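Local coordinates for protein probable zinc protease PqqL (Escherichia coli, PDB 6OFS) that probably acts as a periplasmic zinc-dependent endopeptidase of the M16 family, cutting polypeptide substrates with one zinc ion per subunit, at residues Leu500-Arg505 and Ser672-Ile677; Ile520-Asn525 and Ile677-Val682; Val568-Lys573 and Leu581-Arg586; Gly593-Asn598 and Thr695-Ser700. All coordinates share one frame; numbering follows the deposited sequence.

Contact 1 of 4, residues Leu500-Arg505 and Ser672-Ile677; sequences LSNGAR and SSPADI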
# COMPACT_ATOMS: atom_id res chain seq x y z
N LEU A 500 17.92 28.87 -8.68
CA LEU A 500 16.71 28.74 -9.46
C LEU A 500 15.60 29.63 -8.93
O LEU A 500 15.65 30.06 -7.78
CB LEU A 500 16.29 27.27 -9.54
CG LEU A 500 17.41 26.23 -9.73
CD1 LEU A 500 16.84 24.83 -9.80
CD2 LEU A 500 18.25 26.51 -10.97
N SER A 501 14.61 29.93 -9.79
CA SER A 501 13.45 30.79 -9.47
C SER A 501 12.67 30.33 -8.22
O SER A 501 12.00 31.15 -7.58
CB SER A 501 12.54 30.91 -10.69
OG SER A 501 12.13 29.64 -11.18
N ASN A 502 12.81 29.04 -7.84
CA ASN A 502 12.17 28.41 -6.68
C ASN A 502 13.04 28.49 -5.42
O ASN A 502 12.62 28.04 -4.34
CB ASN A 502 11.74 26.96 -7.02
CG ASN A 502 12.86 25.96 -7.20
OD1 ASN A 502 14.03 26.32 -7.41
ND2 ASN A 502 12.52 24.69 -7.11
N GLY A 503 14.24 29.06 -5.58
CA GLY A 503 15.21 29.26 -4.50
C GLY A 503 16.21 28.15 -4.31
O GLY A 503 17.06 28.24 -3.42
N ALA A 504 16.12 27.07 -5.12
CA ALA A 504 17.05 25.95 -5.00
C ALA A 504 18.42 26.30 -5.56
O ALA A 504 18.53 27.14 -6.46
CB ALA A 504 16.49 24.72 -5.71
N ARG A 505 19.47 25.67 -5.01
CA ARG A 505 20.83 25.90 -5.51
C ARG A 505 21.31 24.64 -6.24
O ARG A 505 20.95 23.52 -5.86
CB ARG A 505 21.78 26.30 -4.38
CG ARG A 505 23.00 27.06 -4.86
CD ARG A 505 23.99 27.19 -3.72
NE ARG A 505 25.24 27.82 -4.14
CZ ARG A 505 26.32 27.91 -3.37
NH1 ARG A 505 27.42 28.50 -3.82
NH2 ARG A 505 26.31 27.41 -2.14
N SER A 672 10.94 19.56 1.74
CA SER A 672 9.70 20.34 1.62
C SER A 672 9.91 21.75 1.07
O SER A 672 9.08 22.25 0.32
CB SER A 672 8.98 20.40 2.96
OG SER A 672 9.78 21.05 3.94
N SER A 673 11.02 22.38 1.45
CA SER A 673 11.38 23.73 1.04
C SER A 673 12.55 23.72 0.01
O SER A 673 13.70 23.46 0.38
CB SER A 673 11.71 24.56 2.28
OG SER A 673 12.06 25.91 1.97
N PRO A 674 12.27 24.04 -1.30
CA PRO A 674 13.35 24.08 -2.31
C PRO A 674 14.52 24.97 -1.96
O PRO A 674 15.66 24.62 -2.28
CB PRO A 674 12.63 24.54 -3.59
CG PRO A 674 11.20 24.16 -3.37
CD PRO A 674 10.96 24.37 -1.90
N ALA A 675 14.27 26.10 -1.25
CA ALA A 675 15.29 27.05 -0.76
C ALA A 675 16.33 26.40 0.16
O ALA A 675 17.44 26.90 0.28
CB ALA A 675 14.62 28.21 -0.04
N ASP A 676 15.96 25.28 0.82
CA ASP A 676 16.83 24.53 1.72
C ASP A 676 17.68 23.46 0.98
O ASP A 676 18.49 22.75 1.60
CB ASP A 676 15.97 23.85 2.81
CG ASP A 676 15.35 24.78 3.85
OD1 ASP A 676 15.85 25.93 4.02
OD2 ASP A 676 14.38 24.35 4.53
N ILE A 677 17.47 23.33 -0.34
CA ILE A 677 18.13 22.29 -1.12
C ILE A 677 19.25 22.81 -2.00
O ILE A 677 19.10 23.83 -2.67
CB ILE A 677 17.12 21.43 -1.94
CG1 ILE A 677 15.88 21.02 -1.09
CG2 ILE A 677 17.80 20.20 -2.59
CD1 ILE A 677 14.62 20.57 -1.90
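Asn502 and Gly503 lie against the 3-10 turn Pro674-Asp676 from within a type I turn with a G1 bulge, the tight hairpin that joins strands 495-500 and 505-509. A single backbone hydrogen bond spans the two segments, Arg505 N to Ile677 O at 3.0 Å, almost straight at 176°; it opens the parallel pairing of strand 505-509 with strand 677-682. Weaker CA-H...O contacts continue it into the turns: Ala675 CA aims its hydrogen at Gly503 O (3.4 Å), and Ala504 CA stands 3.3 Å from Pro674 O. Apolar contact is modest, with Ala504 CB 4.4 Å from Pro674 CB. The polar side-chain work falls to Asn502. With chi1 at 70°, its CG sits between backbone N and carbonyl carbon, which lets OD1 take the N-H of Ala504 in an Asx turn. Its ND2 serves Leu698 O and Ile701 O beyond the two segments. An alanine here has no amide, and Leu698 O, Ile701 O and the N-H of Ala504 would probably be left without this partner, with the turn less firmly set against Pro674. Where the Asn502 amide meets the proline, ND2 is 3.5 Å from Pro674 CB.

Contact 2 of 4, residues Ile520-Asn525 and Ile677-Val682; sequences IIAVSN and ITFVIV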
# COMPACT_ATOMS: atom_id res chain seq x y z
N ILE A 520 23.83 12.97 -9.18
CA ILE A 520 23.03 14.06 -8.65
C ILE A 520 22.86 13.79 -7.17
O ILE A 520 22.36 12.73 -6.80
CB ILE A 520 21.67 14.28 -9.37
CG1 ILE A 520 21.85 14.42 -10.91
CG2 ILE A 520 20.93 15.51 -8.76
CD1 ILE A 520 20.54 14.28 -11.75
N ILE A 521 23.34 14.71 -6.32
CA ILE A 521 23.13 14.62 -4.88
C ILE A 521 22.34 15.82 -4.40
O ILE A 521 22.85 16.94 -4.38
CB ILE A 521 24.37 14.35 -3.99
CG1 ILE A 521 25.26 13.23 -4.57
CG2 ILE A 521 23.92 14.02 -2.55
CD1 ILE A 521 26.57 13.02 -3.84
N ALA A 522 21.08 15.57 -4.01
CA ALA A 522 20.21 16.59 -3.43
C ALA A 522 20.60 16.63 -1.95
O ALA A 522 20.62 15.59 -1.27
CB ALA A 522 18.75 16.23 -3.62
N VAL A 523 21.04 17.80 -1.50
CA VAL A 523 21.52 18.05 -0.14
C VAL A 523 20.55 19.01 0.49
O VAL A 523 20.40 20.13 0.03
CB VAL A 523 22.97 18.64 -0.12
CG1 VAL A 523 23.49 18.81 1.31
CG2 VAL A 523 23.94 17.79 -0.96
N SER A 524 19.87 18.56 1.54
CA SER A 524 18.92 19.37 2.31
C SER A 524 19.62 19.84 3.57
O SER A 524 20.43 19.10 4.12
CB SER A 524 17.69 18.53 2.67
OG SER A 524 16.81 19.21 3.54
N ASN A 525 19.32 21.07 4.04
CA ASN A 525 19.89 21.58 5.29
C ASN A 525 19.04 21.17 6.53
O ASN A 525 19.24 21.67 7.64
CB ASN A 525 20.13 23.10 5.21
CG ASN A 525 18.89 23.97 5.09
OD1 ASN A 525 17.83 23.68 5.65
ND2 ASN A 525 19.02 25.08 4.38
N ILE A 677 17.47 23.33 -0.34
CA ILE A 677 18.13 22.29 -1.12
C ILE A 677 19.25 22.81 -2.00
O ILE A 677 19.10 23.83 -2.67
CB ILE A 677 17.12 21.43 -1.94
CG1 ILE A 677 15.88 21.02 -1.09
CG2 ILE A 677 17.80 20.20 -2.59
CD1 ILE A 677 14.62 20.57 -1.90
N THR A 678 20.36 22.06 -2.01
CA THR A 678 21.52 22.25 -2.87
C THR A 678 21.73 20.95 -3.67
O THR A 678 22.01 19.90 -3.08
CB THR A 678 22.75 22.73 -2.08
OG1 THR A 678 22.35 23.74 -1.15
CG2 THR A 678 23.81 23.28 -2.98
N PHE A 679 21.53 21.01 -4.99
CA PHE A 679 21.71 19.86 -5.88
C PHE A 679 23.13 19.87 -6.40
O PHE A 679 23.52 20.82 -7.07
CB PHE A 679 20.74 19.92 -7.08
CG PHE A 679 19.28 19.83 -6.71
CD1 PHE A 679 18.65 18.60 -6.62
CD2 PHE A 679 18.54 20.98 -6.45
CE1 PHE A 679 17.30 18.51 -6.29
CE2 PHE A 679 17.19 20.89 -6.12
CZ PHE A 679 16.57 19.66 -6.03
N VAL A 680 23.90 18.82 -6.10
CA VAL A 680 25.28 18.67 -6.58
C VAL A 680 25.27 17.72 -7.81
O VAL A 680 24.99 16.54 -7.67
CB VAL A 680 26.26 18.22 -5.46
CG1 VAL A 680 27.64 17.91 -6.02
CG2 VAL A 680 26.34 19.28 -4.35
N ILE A 681 25.51 18.27 -9.00
CA ILE A 681 25.51 17.50 -10.25
C ILE A 681 26.95 17.35 -10.77
O ILE A 681 27.60 18.35 -11.08
CB ILE A 681 24.50 18.06 -11.31
CG1 ILE A 681 23.08 18.25 -10.69
CG2 ILE A 681 24.45 17.17 -12.57
CD1 ILE A 681 22.22 19.23 -11.41
N VAL A 682 27.46 16.11 -10.77
CA VAL A 682 28.84 15.79 -11.18
C VAL A 682 28.86 14.81 -12.36
O VAL A 682 28.30 13.72 -12.27
CB VAL A 682 29.71 15.32 -9.97
CG1 VAL A 682 31.12 14.94 -10.42
CG2 VAL A 682 29.78 16.41 -8.90
O HOH W 1 21.26 22.99 1.40
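Phe679 and Ala522 face each other as a non-hydrogen-bonded antiparallel pair, with Ala522 CB 3.8 Å from CE1 of the ring, reached obliquely. Ile520 comes to the ring's edge, its CG2 4.4 Å from Phe679 CD1, while Ile677, from the same strand as the phenylalanine, lays CG2 over one ring face. Chi1 of -64°, with CG anti to the carbonyl carbon, places the Phe679 ring among these aliphatic groups, which pack round it. Next along, Ile520 and Ile681 run side by side and point the same way, with Ile520 CG2 4.0 Å from Ile681 CG1. On the other face of the sheet Val523 and Val680 meet diagonally through their CG2 methyls, 4.4 Å apart. Four backbone hydrogen bonds fix this register, a reciprocal couple between Ile521 and Val680 and another between Val523 and Thr678. A water bridges Thr678 OG1, 2.9 Å away, and Val523 O, to which it donates. Both strands are interior to a mixed sheet: 505-509 pairs with 677-682 on its far edge, and 579-586 with 517-524. Helix 591-602 packs on Ile520, Phe679 and Ile681, whereas helix 848-862 covers Ile521 and Val523.

Contact 3 of 4, residues Val568-Lys573 and Leu581-Arg586; sequences VTMSSK and LSVSAR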
# COMPACT_ATOMS: atom_id res chain seq x y z
N VAL A 568 19.78 3.42 -13.75
CA VAL A 568 19.85 4.37 -12.63
C VAL A 568 19.86 3.66 -11.26
O VAL A 568 19.35 2.54 -11.13
CB VAL A 568 18.74 5.47 -12.70
CG1 VAL A 568 18.93 6.39 -13.90
CG2 VAL A 568 17.36 4.87 -12.71
N THR A 569 20.48 4.30 -10.25
CA THR A 569 20.55 3.85 -8.85
C THR A 569 20.23 5.04 -7.93
O THR A 569 20.52 6.19 -8.26
CB THR A 569 21.88 3.16 -8.46
OG1 THR A 569 22.91 4.14 -8.27
CG2 THR A 569 22.32 2.06 -9.43
N MET A 570 19.66 4.73 -6.76
CA MET A 570 19.26 5.72 -5.76
C MET A 570 19.57 5.24 -4.35
O MET A 570 19.40 4.06 -4.05
CB MET A 570 17.77 6.06 -5.93
CG MET A 570 17.04 6.40 -4.62
SD MET A 570 15.31 6.83 -4.84
CE MET A 570 15.50 8.37 -5.61
N SER A 571 19.98 6.17 -3.49
CA SER A 571 20.26 5.95 -2.08
C SER A 571 20.00 7.27 -1.35
O SER A 571 20.03 8.33 -1.98
CB SER A 571 21.70 5.48 -1.86
OG SER A 571 22.66 6.48 -2.16
N SER A 572 19.75 7.20 -0.04
CA SER A 572 19.54 8.38 0.78
C SER A 572 20.11 8.16 2.17
O SER A 572 20.32 7.03 2.58
CB SER A 572 18.06 8.77 0.83
OG SER A 572 17.23 7.77 1.40
N LYS A 573 20.40 9.24 2.90
CA LYS A 573 20.97 9.16 4.24
C LYS A 573 20.50 10.36 5.05
O LYS A 573 20.53 11.48 4.55
CB LYS A 573 22.51 9.11 4.16
CG LYS A 573 23.21 8.74 5.47
CD LYS A 573 24.50 9.55 5.67
CE LYS A 573 25.75 8.85 5.19
NZ LYS A 573 26.95 9.71 5.36
N LEU A 581 20.28 12.85 -0.83
CA LEU A 581 19.54 12.02 -1.75
C LEU A 581 20.42 11.87 -2.94
O LEU A 581 20.64 12.83 -3.68
CB LEU A 581 18.17 12.64 -2.08
CG LEU A 581 17.31 11.93 -3.15
CD1 LEU A 581 16.99 10.48 -2.77
CD2 LEU A 581 16.02 12.71 -3.42
N SER A 582 21.02 10.67 -3.08
CA SER A 582 21.96 10.35 -4.15
C SER A 582 21.32 9.55 -5.26
O SER A 582 20.75 8.49 -5.02
CB SER A 582 23.19 9.63 -3.61
OG SER A 582 24.13 10.55 -3.08
N VAL A 583 21.47 10.04 -6.49
CA VAL A 583 20.97 9.41 -7.71
C VAL A 583 22.08 9.37 -8.77
O VAL A 583 22.70 10.40 -9.05
CB VAL A 583 19.65 10.07 -8.19
CG1 VAL A 583 19.37 9.80 -9.66
CG2 VAL A 583 18.47 9.64 -7.32
N SER A 584 22.36 8.16 -9.32
CA SER A 584 23.37 7.92 -10.37
C SER A 584 22.68 7.60 -11.69
O SER A 584 21.58 7.04 -11.69
CB SER A 584 24.30 6.77 -9.97
OG SER A 584 23.84 5.51 -10.42
N ALA A 585 23.33 7.93 -12.82
CA ALA A 585 22.79 7.69 -14.17
C ALA A 585 23.91 7.68 -15.22
O ALA A 585 25.10 7.71 -14.87
CB ALA A 585 21.74 8.74 -14.51
N ARG A 586 23.53 7.65 -16.51
CA ARG A 586 24.45 7.68 -17.64
C ARG A 586 24.40 9.06 -18.28
O ARG A 586 23.33 9.66 -18.34
CB ARG A 586 24.09 6.59 -18.66
CG ARG A 586 24.10 5.16 -18.11
CD ARG A 586 25.49 4.55 -18.04
NE ARG A 586 25.48 3.25 -17.37
CZ ARG A 586 25.29 2.09 -18.00
NH1 ARG A 586 25.10 2.05 -19.31
NH2 ARG A 586 25.30 0.95 -17.31
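Thr569 OG1 stands between its own backbone N and carbonyl carbon (chi1 77°), which turns it to the hydroxyl of the facing Ser584; OG1 and OG are hydrogen-bonded at 2.7 Å, and either may be the donor. On the other face of the sheet the Met570 chain is extended about chi2 and then bends at chi3 (-71°), carrying CE over the neighbouring strand. That methyl touches two residues, Val583 CG2 at 3.7 Å and Leu581 CD1 at 3.8 Å, and the methionine and these side chains cross obliquely. Leu581 helps by extending CG away from its backbone N, leaving CD1 within reach of both Met570 CE and Ser572 CB. Just beyond the ladder, Val568 CG1 rests 3.7 Å from Ala585 CB. Ser571 OG lies 3.5 Å from Ser582 CB; with Thr569 and Ser584 these residues make a hydroxyl-bearing face that is partly exposed. The backbones are tied by two reciprocal couples, Thr569 with Ser584 and Ser571 with Ser582; the longest of the four bonds is Thr569 N to Ser584 O, 3.3 Å. Met570 and Leu581 also pack on helix 591-602, and Ser572 OG bonds to Asn543 and Ser547. With strand directions 166° apart and a short connection from 574 to 579, this is a classical antiparallel beta hairpin, whose strand 569-574 is an outermost strand of the mixed sheet.

Contact 4 of 4, residues Gly593-Asn598 and Thr695-Ser700; sequences GFQLIN and TRYLGS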
# COMPACT_ATOMS: atom_id res chain seq x y z
N GLY A 593 17.69 10.14 -14.40
CA GLY A 593 18.34 10.55 -13.16
C GLY A 593 17.62 11.72 -12.52
O GLY A 593 17.30 11.69 -11.33
N PHE A 594 17.31 12.74 -13.34
CA PHE A 594 16.57 13.94 -12.92
C PHE A 594 15.11 13.62 -12.56
O PHE A 594 14.59 14.18 -11.58
CB PHE A 594 16.63 15.02 -14.01
CG PHE A 594 17.97 15.69 -14.17
CD1 PHE A 594 18.91 15.19 -15.07
CD2 PHE A 594 18.28 16.84 -13.45
CE1 PHE A 594 20.15 15.82 -15.22
CE2 PHE A 594 19.52 17.47 -13.60
CZ PHE A 594 20.44 16.96 -14.49
N GLN A 595 14.46 12.72 -13.34
CA GLN A 595 13.08 12.29 -13.10
C GLN A 595 12.94 11.61 -11.74
O GLN A 595 11.96 11.84 -11.05
CB GLN A 595 12.59 11.29 -14.17
CG GLN A 595 12.45 11.87 -15.57
CD GLN A 595 12.11 10.86 -16.62
OE1 GLN A 595 12.48 9.69 -16.55
NE2 GLN A 595 11.41 11.31 -17.64
N LEU A 596 13.92 10.78 -11.37
CA LEU A 596 13.89 10.04 -10.12
C LEU A 596 14.12 10.94 -8.93
O LEU A 596 13.41 10.79 -7.95
CB LEU A 596 14.83 8.82 -10.14
CG LEU A 596 14.75 7.85 -8.94
CD1 LEU A 596 13.33 7.40 -8.64
CD2 LEU A 596 15.67 6.69 -9.12
N ILE A 597 15.05 11.92 -9.03
CA ILE A 597 15.30 12.92 -7.97
C ILE A 597 14.00 13.69 -7.68
O ILE A 597 13.59 13.80 -6.52
CB ILE A 597 16.48 13.87 -8.38
CG1 ILE A 597 17.85 13.32 -7.93
CG2 ILE A 597 16.27 15.31 -7.90
CD1 ILE A 597 18.16 13.35 -6.42
N ASN A 598 13.34 14.17 -8.76
CA ASN A 598 12.10 14.93 -8.71
C ASN A 598 10.98 14.13 -8.10
O ASN A 598 10.30 14.62 -7.21
CB ASN A 598 11.71 15.37 -10.13
CG ASN A 598 10.41 16.15 -10.19
OD1 ASN A 598 9.31 15.60 -10.05
ND2 ASN A 598 10.50 17.44 -10.42
N THR A 695 15.94 23.05 -15.04
CA THR A 695 14.74 23.87 -14.92
C THR A 695 13.50 22.98 -14.93
O THR A 695 12.64 23.13 -14.07
CB THR A 695 14.69 25.03 -15.94
OG1 THR A 695 14.57 24.52 -17.27
CG2 THR A 695 15.90 25.96 -15.83
N ARG A 696 13.43 22.02 -15.86
CA ARG A 696 12.30 21.08 -15.97
C ARG A 696 12.13 20.18 -14.72
O ARG A 696 10.99 19.92 -14.35
CB ARG A 696 12.41 20.26 -17.27
CG ARG A 696 11.21 19.37 -17.58
CD ARG A 696 11.25 18.82 -18.99
NE ARG A 696 10.51 17.57 -19.12
CZ ARG A 696 9.25 17.47 -19.52
NH1 ARG A 696 8.56 18.55 -19.85
NH2 ARG A 696 8.66 16.28 -19.59
N TYR A 697 13.23 19.70 -14.09
CA TYR A 697 13.11 18.77 -12.96
C TYR A 697 13.48 19.32 -11.56
O TYR A 697 12.92 18.84 -10.57
CB TYR A 697 13.91 17.48 -13.24
CG TYR A 697 13.33 16.67 -14.40
CD1 TYR A 697 12.24 15.84 -14.21
CD2 TYR A 697 13.86 16.79 -15.68
CE1 TYR A 697 11.68 15.13 -15.27
CE2 TYR A 697 13.31 16.07 -16.75
CZ TYR A 697 12.22 15.24 -16.54
OH TYR A 697 11.67 14.52 -17.57
N LEU A 698 14.38 20.30 -11.47
CA LEU A 698 14.79 20.86 -10.18
C LEU A 698 14.20 22.27 -9.92
O LEU A 698 14.04 22.67 -8.77
CB LEU A 698 16.33 20.85 -10.03
CG LEU A 698 17.09 19.62 -10.59
CD1 LEU A 698 18.57 19.76 -10.38
CD2 LEU A 698 16.63 18.31 -9.95
N GLY A 699 13.86 22.97 -11.00
CA GLY A 699 13.26 24.30 -10.96
C GLY A 699 11.75 24.27 -10.84
O GLY A 699 11.13 25.29 -10.52
N SER A 700 11.18 23.09 -11.07
CA SER A 700 9.75 22.80 -11.04
C SER A 700 9.22 22.49 -9.63
O SER A 700 8.01 22.61 -9.40
CB SER A 700 9.46 21.62 -11.96
OG SER A 700 9.67 22.01 -13.31
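Tyr697 and Gln595 lie side by side and point the same way, forming the dense part of the contact. The Tyr697 ring is held between the backbone N of Gln595 over one face and CG of Arg696 over the other. Phe594 CB adds an oblique contact, 3.7 Å from Tyr697 CD2. Gln595 NE2 donates to Tyr697 OH over 3.2 Å, but the hydroxyl's stronger partner is Glu591, just before the segment. Asn598, its CG anti to the backbone N (chi1 179°), sends ND2 to Tyr697 O at 2.8 Å, nearly straight (171°) and in its amide plane. An alanine in place of Tyr697 removes ring and hydroxyl; Gln595 NE2 and Glu591 would probably be left without this partner, and a gap is likely to open between Gln595 and Arg696. Toward the sheet packing stays close: Leu698 crosses Phe594 at about a right angle, CD1 4.1 Å from CE2 at the ring edge, and touches Ile597 through CD2. Partly exposed Arg696 and Ser700 form the looser side, where Ser700 OG bonds Arg696 O. Phe594, Ile597 and Leu698 rest on the sheet, and the two helices layer one of its faces, as in M16 alpha/beta domains.

Overall arrangement
All four contacts belong to one alpha/beta domain in the C-terminal half. Contacts 1, 2 and 3 follow each other across its mixed sheet: centres 1 and 2 are 11 Å apart, share Ile677 and are tied by Arg505 O to Phe679 N (2.7 Å), while 2 and 3 are also 11 Å apart, joined by Ala522 O to Leu581 N (2.8 Å). Contacts 1 and 3 do not touch, their nearest atoms being about 8 Å apart. Contact 4 supplies the helical cover, its centre 12 to 13 Å from the others. The zinc held by His54 and His58 lies elsewhere, with the N-terminal domain, whose sheet has similar strand order, consistent with M16 domain repetition.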